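Local coordinates for protein superoxide dismutase (Acidilobus saccharovorans, PDB 4FFK) that catalyses the dismutation of superoxide to molecular oxygen and hydrogen peroxide at a mononuclear iron centre, at residues 16-21 against 57-62; 115-120 against 153-158; 141-146 against 176-181. All coordinates share one frame; numbering follows the deposited sequence.

Contact 1: 16-21 against 57-62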
loop_
_atom_site.group_PDB
_atom_site.type_symbol
_atom_site.label_atom_id
_atom_site.label_comp_id
_atom_site.label_asym_id
_atom_site.label_seq_id
_atom_site.Cartn_x
_atom_site.Cartn_y
_atom_site.Cartn_z
ATOM N N LEU A 16 -28.412 3.784 -3.877
ATOM C CA LEU A 16 -27.244 4.585 -3.537
ATOM C C LEU A 16 -27.104 5.727 -4.533
ATOM O O LEU A 16 -27.415 5.548 -5.726
ATOM C CB LEU A 16 -26.022 3.688 -3.576
ATOM C CG LEU A 16 -26.126 2.579 -2.536
ATOM C CD1 LEU A 16 -24.775 1.820 -2.535
ATOM C CD2 LEU A 16 -26.441 3.134 -1.155
ATOM N N LYS A 17 -26.655 6.877 -4.037
ATOM C CA LYS A 17 -26.509 8.062 -4.872
ATOM C C LYS A 17 -25.164 7.910 -5.578
ATOM O O LYS A 17 -24.111 7.727 -4.901
ATOM C CB LYS A 17 -26.599 9.301 -4.038
ATOM C CG LYS A 17 -26.291 10.565 -4.790
ATOM C CD LYS A 17 -27.379 10.822 -5.808
ATOM C CE LYS A 17 -27.306 12.309 -6.211
ATOM N NZ LYS A 17 -28.150 12.545 -7.388
ATOM N N ARG A 18 -25.204 7.912 -6.898
ATOM C CA ARG A 18 -23.993 7.705 -7.695
ATOM C C ARG A 18 -23.280 9.030 -7.923
ATOM O O ARG A 18 -23.796 10.112 -7.586
ATOM C CB ARG A 18 -24.300 7.057 -9.029
ATOM C CG ARG A 18 -25.136 5.792 -8.990
ATOM C CD ARG A 18 -24.708 4.807 -7.925
ATOM N NE ARG A 18 -25.041 3.438 -8.313
ATOM C CZ ARG A 18 -26.086 2.749 -7.868
ATOM N NH1 ARG A 18 -26.926 3.278 -7.007
ATOM N NH2 ARG A 18 -26.275 1.525 -8.311
ATOM N N TYR A 19 -22.079 8.931 -8.505
ATOM C CA TYR A 19 -21.218 10.096 -8.722
ATOM C C TYR A 19 -21.313 10.657 -10.111
ATOM O O TYR A 19 -21.565 9.954 -11.057
ATOM C CB TYR A 19 -19.746 9.787 -8.351
ATOM C CG TYR A 19 -19.677 9.418 -6.902
ATOM C CD1 TYR A 19 -19.660 10.381 -5.920
ATOM C CD2 TYR A 19 -19.699 8.069 -6.512
ATOM C CE1 TYR A 19 -19.684 10.049 -4.603
ATOM C CE2 TYR A 19 -19.753 7.742 -5.186
ATOM C CZ TYR A 19 -19.719 8.724 -4.239
ATOM O OH TYR A 19 -19.721 8.430 -2.900
ATOM N N GLU A 20 -21.157 11.973 -10.223
ATOM C CA GLU A 20 -21.227 12.577 -11.552
ATOM C C GLU A 20 -19.909 13.220 -11.757
ATOM O O GLU A 20 -19.331 13.773 -10.820
ATOM C CB GLU A 20 -22.267 13.699 -11.615
ATOM C CG GLU A 20 -23.643 13.245 -11.394
ATOM C CD GLU A 20 -24.427 14.275 -10.657
ATOM O OE1 GLU A 20 -24.564 15.383 -11.216
ATOM O OE2 GLU A 20 -24.870 13.968 -9.518
ATOM N N LEU A 21 -19.515 13.275 -13.018
ATOM C CA LEU A 21 -18.347 13.998 -13.422
ATOM C C LEU A 21 -18.684 15.470 -13.464
ATOM O O LEU A 21 -19.496 15.889 -14.302
ATOM C CB LEU A 21 -17.903 13.530 -14.792
ATOM C CG LEU A 21 -16.659 14.173 -15.409
ATOM C CD1 LEU A 21 -15.393 13.692 -14.641
ATOM C CD2 LEU A 21 -16.586 13.761 -16.831
ATOM N N ALA A 57 -19.457 1.860 -10.076
ATOM C CA ALA A 57 -19.515 0.421 -10.248
ATOM C C ALA A 57 -19.416 -0.314 -8.905
ATOM O O ALA A 57 -20.078 -1.337 -8.702
ATOM C CB ALA A 57 -18.490 -0.059 -11.169
ATOM N N ALA A 58 -18.639 0.243 -7.965
ATOM C CA ALA A 58 -18.596 -0.356 -6.602
ATOM C C ALA A 58 -19.956 -0.217 -5.998
ATOM O O ALA A 58 -20.524 -1.188 -5.507
ATOM C CB ALA A 58 -17.527 0.332 -5.727
ATOM N N LEU A 59 -20.543 0.976 -6.100
ATOM C CA LEU A 59 -21.826 1.278 -5.495
ATOM C C LEU A 59 -22.859 0.307 -6.096
ATOM O O LEU A 59 -23.715 -0.212 -5.389
ATOM C CB LEU A 59 -22.243 2.724 -5.805
ATOM C CG LEU A 59 -21.418 3.824 -5.128
ATOM C CD1 LEU A 59 -22.192 5.059 -5.330
ATOM C CD2 LEU A 59 -21.255 3.484 -3.647
ATOM N N ASP A 60 -22.716 0.005 -7.356
ATOM C CA ASP A 60 -23.643 -0.922 -7.995
ATOM C C ASP A 60 -23.576 -2.312 -7.379
ATOM O O ASP A 60 -24.612 -2.948 -7.103
ATOM C CB ASP A 60 -23.401 -0.984 -9.483
ATOM C CG ASP A 60 -24.495 -1.790 -10.173
ATOM O OD1 ASP A 60 -24.206 -2.917 -10.615
ATOM O OD2 ASP A 60 -25.629 -1.277 -10.196
ATOM N N LYS A 61 -22.359 -2.783 -7.127
ATOM C CA LYS A 61 -22.186 -4.095 -6.488
ATOM C C LYS A 61 -22.777 -4.097 -5.094
ATOM O O LYS A 61 -23.442 -5.057 -4.710
ATOM C CB LYS A 61 -20.694 -4.434 -6.410
ATOM C CG LYS A 61 -20.163 -5.182 -7.596
ATOM C CD LYS A 61 -18.638 -4.985 -7.723
ATOM C CE LYS A 61 -18.198 -5.185 -9.173
ATOM N NZ LYS A 61 -17.176 -4.241 -9.711
ATOM N N LEU A 62 -22.531 -3.035 -4.309
ATOM C CA LEU A 62 -23.035 -2.909 -2.985
ATOM C C LEU A 62 -24.585 -2.955 -2.939
ATOM O O LEU A 62 -25.221 -3.658 -2.115
ATOM C CB LEU A 62 -22.639 -1.528 -2.498
ATOM C CG LEU A 62 -21.907 -1.255 -1.234
ATOM C CD1 LEU A 62 -21.018 -0.011 -1.424
ATOM C CD2 LEU A 62 -22.999 -1.031 -0.231
#
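Leu59 is the helix residue on which residues 16-19 settle, each of the four touching its side chain. Its CD1 lies 3.3 Å from Lys17 O and 3.6 Å from Arg18 CD, and Tyr19 CE2 approaches the same methyl at 3.6 Å, the tyrosine and leucine side chains crossing at about a right angle. The other branch, Leu59 CD2, meets Leu16 CD1 at 4.0 Å. A branched apolar residue suits this place, since its two methyls serve different neighbours, and Phe82 of helix 75-97 packs against it as well. This is the alpha-hairpin domain of the iron/manganese superoxide dismutases: helices 37-66 and 75-97 form the hairpin, and the irregular N-terminal chain is laid along the first of them. Tyr19 also reaches beyond its own chain, its hydroxyl hydrogen-bonding to Asp149 and Arg156 of the second subunit.

Asp60 follows on the helix and brings charge to the border of the apolar patch. Its OD2 forms a weak, 3.4 Å salt bridge with Arg18 NH2, the guanidinium and carboxylate planes being 47° apart. Arg18 has two modelled conformers, and the one described also pairs with Glu63, its stronger partner. A bend at chi2 (-45°) folds the arginine back until NH1 donates to Leu16 O at 2.7 Å, the acceptor lying in the guanidinium plane.

One helical turn beyond Leu59, Leu62 offers its CB to Leu16 CD1 at 4.0 Å, the two leucines crossing nearly perpendicularly.

Contact 2: 115-120 against 153-158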
loop_
_atom_site.group_PDB
_atom_site.type_symbol
_atom_site.label_atom_id
_atom_site.label_comp_id
_atom_site.label_asym_id
_atom_site.label_seq_id
_atom_site.Cartn_x
_atom_site.Cartn_y
_atom_site.Cartn_z
ATOM N N ASP A 115 -1.615 33.891 5.019
ATOM C CA ASP A 115 -1.126 34.039 6.390
ATOM C C ASP A 115 -0.915 32.685 7.065
ATOM O O ASP A 115 0.070 32.451 7.796
ATOM C CB ASP A 115 -2.142 34.852 7.190
ATOM C CG ASP A 115 -2.136 36.335 6.808
ATOM O OD1 ASP A 115 -1.081 36.833 6.357
ATOM O OD2 ASP A 115 -3.187 36.962 6.975
ATOM N N ALA A 116 -1.867 31.793 6.835
ATOM C CA ALA A 116 -1.747 30.441 7.387
ATOM C C ALA A 116 -0.478 29.759 6.845
ATOM O O ALA A 116 0.285 29.156 7.590
ATOM C CB ALA A 116 -2.987 29.664 7.068
ATOM N N ILE A 117 -0.208 29.907 5.552
ATOM C CA ILE A 117 1.021 29.341 4.977
ATOM C C ILE A 117 2.251 29.964 5.613
ATOM O O ILE A 117 3.189 29.289 5.999
ATOM C CB ILE A 117 1.035 29.496 3.437
ATOM C CG1 ILE A 117 -0.072 28.588 2.843
ATOM C CG2 ILE A 117 2.406 29.253 2.896
ATOM C CD1 ILE A 117 -0.408 28.794 1.353
ATOM N N ASN A 118 2.265 31.293 5.728
ATOM C CA ASN A 118 3.390 31.865 6.441
ATOM C C ASN A 118 3.531 31.323 7.866
ATOM O O ASN A 118 4.631 31.011 8.311
ATOM C CB ASN A 118 3.295 33.390 6.413
ATOM C CG ASN A 118 3.544 33.940 5.043
ATOM O OD1 ASN A 118 4.293 33.343 4.268
ATOM N ND2 ASN A 118 2.933 35.093 4.726
ATOM N N LYS A 119 2.413 31.209 8.579
ATOM C CA LYS A 119 2.465 30.725 9.961
ATOM C C LYS A 119 3.037 29.303 10.063
ATOM O O LYS A 119 3.895 29.023 10.894
ATOM C CB LYS A 119 1.089 30.845 10.634
ATOM C CG LYS A 119 1.053 30.297 12.048
ATOM C CD LYS A 119 -0.315 30.554 12.672
ATOM C CE LYS A 119 -0.253 30.174 14.137
ATOM N NZ LYS A 119 -1.590 30.138 14.780
ATOM N N PHE A 120 2.592 28.422 9.165
ATOM C CA PHE A 120 2.920 27.002 9.346
ATOM C C PHE A 120 4.165 26.553 8.568
ATOM O O PHE A 120 4.789 25.551 8.912
ATOM C CB PHE A 120 1.680 26.145 9.099
ATOM C CG PHE A 120 0.534 26.507 9.988
ATOM C CD1 PHE A 120 0.674 26.431 11.391
ATOM C CD2 PHE A 120 -0.690 26.931 9.471
ATOM C CE1 PHE A 120 -0.388 26.760 12.227
ATOM C CE2 PHE A 120 -1.760 27.303 10.324
ATOM C CZ PHE A 120 -1.596 27.222 11.700
ATOM N N GLY A 153 -5.775 22.933 13.933
ATOM C CA GLY A 153 -5.799 24.132 13.127
ATOM C C GLY A 153 -4.555 24.340 12.266
ATOM O O GLY A 153 -4.502 25.322 11.545
ATOM N N ASP A 154 -3.580 23.425 12.322
ATOM C CA ASP A 154 -2.346 23.513 11.497
ATOM C C ASP A 154 -2.647 23.124 10.040
ATOM O O ASP A 154 -3.516 22.294 9.780
ATOM C CB ASP A 154 -1.233 22.601 12.030
ATOM C CG ASP A 154 -0.452 23.192 13.224
ATOM O OD1 ASP A 154 -0.936 24.160 13.853
ATOM O OD2 ASP A 154 0.658 22.725 13.533
ATOM N N LEU A 155 -1.955 23.778 9.099
ATOM C CA LEU A 155 -1.847 23.243 7.752
ATOM C C LEU A 155 -0.908 22.100 7.810
ATOM O O LEU A 155 0.018 22.132 8.565
ATOM C CB LEU A 155 -1.372 24.318 6.754
ATOM C CG LEU A 155 -2.402 25.433 6.536
ATOM C CD1 LEU A 155 -1.801 26.462 5.620
ATOM C CD2 LEU A 155 -3.712 24.956 5.892
ATOM N N ARG A 156 -1.141 21.070 6.983
ATOM C CA ARG A 156 -0.208 19.949 6.888
ATOM C C ARG A 156 -0.068 19.647 5.411
ATOM O O ARG A 156 -1.040 19.750 4.676
ATOM C CB ARG A 156 -0.777 18.657 7.539
ATOM C CG ARG A 156 -0.995 18.730 9.027
ATOM C CD ARG A 156 0.307 18.758 9.828
ATOM N NE ARG A 156 -0.043 18.764 11.260
ATOM C CZ ARG A 156 0.328 19.688 12.136
ATOM N NH1 ARG A 156 1.175 20.663 11.808
ATOM N NH2 ARG A 156 -0.086 19.580 13.386
ATOM N N ILE A 157 1.138 19.326 5.018
ATOM C CA ILE A 157 1.359 18.814 3.657
ATOM C C ILE A 157 1.218 17.295 3.706
ATOM O O ILE A 157 1.808 16.629 4.514
ATOM C CB ILE A 157 2.703 19.216 3.150
ATOM C CG1 ILE A 157 2.699 20.742 2.940
ATOM C CG2 ILE A 157 3.036 18.464 1.786
ATOM C CD1 ILE A 157 4.069 21.277 2.445
ATOM N N LEU A 158 0.407 16.768 2.816
ATOM C CA LEU A 158 0.272 15.316 2.710
ATOM C C LEU A 158 0.799 14.827 1.377
ATOM O O LEU A 158 0.701 15.510 0.368
ATOM C CB LEU A 158 -1.206 14.957 2.742
ATOM C CG LEU A 158 -1.934 15.686 3.894
ATOM C CD1 LEU A 158 -3.358 15.219 3.792
ATOM C CD2 LEU A 158 -1.348 15.432 5.216
#
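Phe120 and Leu155 join helix 111-121 to strand 155-161, an outer strand of the three-stranded antiparallel sheet in the C-terminal alpha/beta domain of this superoxide dismutase family. The short helix and strand segments run at 79° to one another, and no hydrogen bond links them, so the fit rests on shape. The tight part is the Phe120 ring. With CG beside the backbone N (chi1 -57°), one face is laid on the backbone of Asp154 and Leu155: Asp154 CA sits 3.9 Å from the ring centroid and 14° off the normal, a CH-pi contact, while Leu155 N comes to 3.4 Å from Phe120 CD2. Asp154 OD1 closes in on Phe120 CE1 at 3.1 Å. A flat aromatic suits packing against backbone atoms, which offer no side-chain pocket. Next to it, Leu155 CG packs on Phe120 CD2 at 3.7 Å, and Leu155 CD1 touches both Ala116 CB, at 3.7 Å, and Ile117 CG1, at 3.9 Å. The small Ala116 leaves room for the leucine tip, and Tyr212 of helix 205-216 adds to this apolar group.

Toward solvent the contact thins. The opposite face of the Phe120 ring is met at its rim by the aliphatic CG of Lys119, an exposed residue. Gly153 is only partly buried, and its backbone angles would jam any CB against the preceding carbonyl oxygen. Buried instead against the second subunit, Asp154 OD2 accepts a hydrogen bond from Lys17 N of that subunit, and with its anti lone pair another from Arg156 NH1 at 2.7 Å.

Contact 3: 141-146 against 176-181. With FE (Fe (III) ion), chain B.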
loop_
_atom_site.group_PDB
_atom_site.type_symbol
_atom_site.label_atom_id
_atom_site.label_comp_id
_atom_site.label_asym_id
_atom_site.label_seq_id
_atom_site.Cartn_x
_atom_site.Cartn_y
_atom_site.Cartn_z
ATOM N N VAL A 141 2.677 7.043 -8.280
ATOM C CA VAL A 141 1.743 8.097 -8.671
ATOM C C VAL A 141 0.938 8.439 -7.491
ATOM O O VAL A 141 0.832 7.663 -6.587
ATOM C CB VAL A 141 0.816 7.670 -9.751
ATOM C CG1 VAL A 141 1.716 7.385 -11.023
ATOM C CG2 VAL A 141 0.067 6.429 -9.315
ATOM N N GLY A 142 0.388 9.645 -7.504
ATOM C CA GLY A 142 -0.422 10.099 -6.376
ATOM C C GLY A 142 -0.559 11.593 -6.459
ATOM O O GLY A 142 -0.693 12.145 -7.530
ATOM N N TRP A 143 -0.469 12.215 -5.293
ATOM C CA TRP A 143 -0.881 13.623 -5.130
ATOM C C TRP A 143 -0.017 14.202 -4.041
ATOM O O TRP A 143 0.451 13.505 -3.123
ATOM C CB TRP A 143 -2.280 13.698 -4.544
ATOM C CG TRP A 143 -3.262 13.046 -5.451
ATOM C CD1 TRP A 143 -3.495 11.720 -5.554
ATOM C CD2 TRP A 143 -4.055 13.701 -6.417
ATOM N NE1 TRP A 143 -4.437 11.480 -6.527
ATOM C CE2 TRP A 143 -4.826 12.695 -7.056
ATOM C CE3 TRP A 143 -4.261 15.076 -6.765
ATOM C CZ2 TRP A 143 -5.739 12.984 -8.053
ATOM C CZ3 TRP A 143 -5.198 15.343 -7.774
ATOM C CH2 TRP A 143 -5.908 14.320 -8.399
ATOM N N ALA A 144 0.151 15.517 -4.117
ATOM C CA ALA A 144 0.540 16.252 -2.904
ATOM C C ALA A 144 -0.643 17.121 -2.573
ATOM O O ALA A 144 -1.345 17.633 -3.473
ATOM C CB ALA A 144 1.810 17.079 -3.130
ATOM N N ILE A 145 -0.905 17.275 -1.274
ATOM C CA ILE A 145 -2.055 17.959 -0.819
ATOM C C ILE A 145 -1.679 18.916 0.312
ATOM O O ILE A 145 -0.929 18.543 1.169
ATOM C CB ILE A 145 -3.106 16.990 -0.277
ATOM C CG1 ILE A 145 -3.771 16.206 -1.408
ATOM C CG2 ILE A 145 -4.162 17.793 0.461
ATOM C CD1 ILE A 145 -4.671 15.089 -0.867
ATOM N N LEU A 146 -2.177 20.147 0.244
ATOM C CA LEU A 146 -2.064 21.072 1.362
ATOM C C LEU A 146 -3.381 20.904 2.075
ATOM O O LEU A 146 -4.410 21.055 1.456
ATOM C CB LEU A 146 -1.945 22.539 0.858
ATOM C CG LEU A 146 -1.868 23.489 2.091
ATOM C CD1 LEU A 146 -0.764 23.213 3.106
ATOM C CD2 LEU A 146 -1.723 24.867 1.553
ATOM N N ALA A 176 -4.460 20.573 -4.116
ATOM C CA ALA A 176 -3.915 19.271 -4.448
ATOM C C ALA A 176 -3.305 19.382 -5.802
ATOM O O ALA A 176 -3.865 20.031 -6.698
ATOM C CB ALA A 176 -5.047 18.221 -4.414
ATOM N N VAL A 177 -2.171 18.740 -5.982
ATOM C CA VAL A 177 -1.606 18.627 -7.316
ATOM C C VAL A 177 -1.500 17.124 -7.612
ATOM O O VAL A 177 -0.989 16.369 -6.815
ATOM C CB VAL A 177 -0.232 19.324 -7.436
ATOM C CG1 VAL A 177 0.749 18.860 -6.362
ATOM C CG2 VAL A 177 0.342 19.131 -8.826
ATOM N N ASP A 178 -2.032 16.745 -8.740
ATOM C CA ASP A 178 -1.916 15.374 -9.256
ATOM C C ASP A 178 -0.572 15.148 -9.861
ATOM O O ASP A 178 -0.108 15.903 -10.759
ATOM C CB ASP A 178 -2.964 15.279 -10.345
ATOM C CG ASP A 178 -3.200 13.902 -10.842
ATOM O OD1 ASP A 178 -2.633 12.947 -10.350
ATOM O OD2 ASP A 178 -4.065 13.815 -11.710
ATOM N N VAL A 179 0.097 14.091 -9.403
ATOM C CA VAL A 179 1.318 13.638 -10.056
ATOM C C VAL A 179 1.262 12.195 -10.536
ATOM O O VAL A 179 2.289 11.545 -10.752
ATOM C CB VAL A 179 2.555 13.859 -9.199
ATOM C CG1 VAL A 179 2.765 15.318 -8.969
ATOM C CG2 VAL A 179 2.386 13.154 -7.777
ATOM N N PHE A 180 0.055 11.710 -10.808
ATOM C CA PHE A 180 -0.003 10.633 -11.717
ATOM C C PHE A 180 0.559 11.087 -13.053
ATOM O O PHE A 180 0.357 12.217 -13.463
ATOM C CB PHE A 180 -1.430 10.274 -12.010
ATOM C CG PHE A 180 -2.047 9.377 -11.019
ATOM C CD1 PHE A 180 -2.481 8.115 -11.461
ATOM C CD2 PHE A 180 -2.245 9.784 -9.686
ATOM C CE1 PHE A 180 -3.168 7.216 -10.547
ATOM C CE2 PHE A 180 -2.875 8.888 -8.774
ATOM C CZ PHE A 180 -3.326 7.621 -9.254
ATOM N N GLU A 181 1.217 10.176 -13.733
ATOM C CA GLU A 181 1.873 10.576 -14.968
ATOM C C GLU A 181 0.910 11.177 -15.959
ATOM O O GLU A 181 1.261 12.032 -16.764
ATOM C CB GLU A 181 2.529 9.378 -15.553
ATOM C CG GLU A 181 3.800 9.060 -14.733
ATOM C CD GLU A 181 4.367 7.723 -15.015
ATOM O OE1 GLU A 181 3.660 6.816 -15.504
ATOM O OE2 GLU A 181 5.572 7.536 -14.763
HETATM FE FE FE B . -5.214 12.478 -12.478
HETATM O O HOH W 1 -4.683 11.142 -11.014
#
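The Trp143 indole lies over Asp178 and the Phe180 ring over Val141. Asp178 CB makes a CH-pi contact 3.8 Å from the centroid of the indole six-membered ring, and the carboxylate is stacked on the same face, its plane 11° from that of the indole. At the indole edge NE1 is hydrogen-bonded to His163, and Trp143 meets His92 edge-to-face. On Phe180, Val141 CG2 stands over the centre of one face, 3.5 Å from the centroid, while the iron-bound water lies above the rim of the opposite face. The two aromatics meet obliquely.

Beneath them strands 142-148 and 172-178 run antiparallel. Ala144 and Val177 form the hydrogen-bonded pair, with Val177 N donating to Ala144 O at 2.9 Å, and past the strand end Val179 N donates to Gly142 O at 2.8 Å. Ala144 and Ala176 are small enough for Ala135 and Leu94, on helices packed against opposite faces, to approach.

An alanine in place of Trp143 would probably open a gap over Asp178, remove the flat surface backing its carboxylate and leave His163 without its indole partner. With CG anti to the backbone N (chi1 -169°), Asp178 OD2 binds the ferric ion at 1.9 Å; His43, His92, His182 and a water complete the site. Asp178 OD1 accepts from Phe180 N at 3.0 Å in an Asx turn, which probably helps to fix the carboxylate's rotation, so that OD2 rather than OD1 binds.

From the N terminus, contact 1 comes first: it closes the loop leading into helix 37-66 by fastening residues 16-21 to that helix, and it is complete before the others begin. Contact 2 opens at helix 111-121 and contact 3 at strand 142-148. Contact 2 then closes on strand 155-161, and contact 3 on strand 172-178, so the two cross along the chain. They also touch, Leu158 N probably bonding to Ile145 O at 2.8 Å, because strand 142-148 is the sheet's middle strand. Contact 1 lies in the alpha-hairpin domain, about 34 Å from contact 2 between centres, yet both border the second subunit.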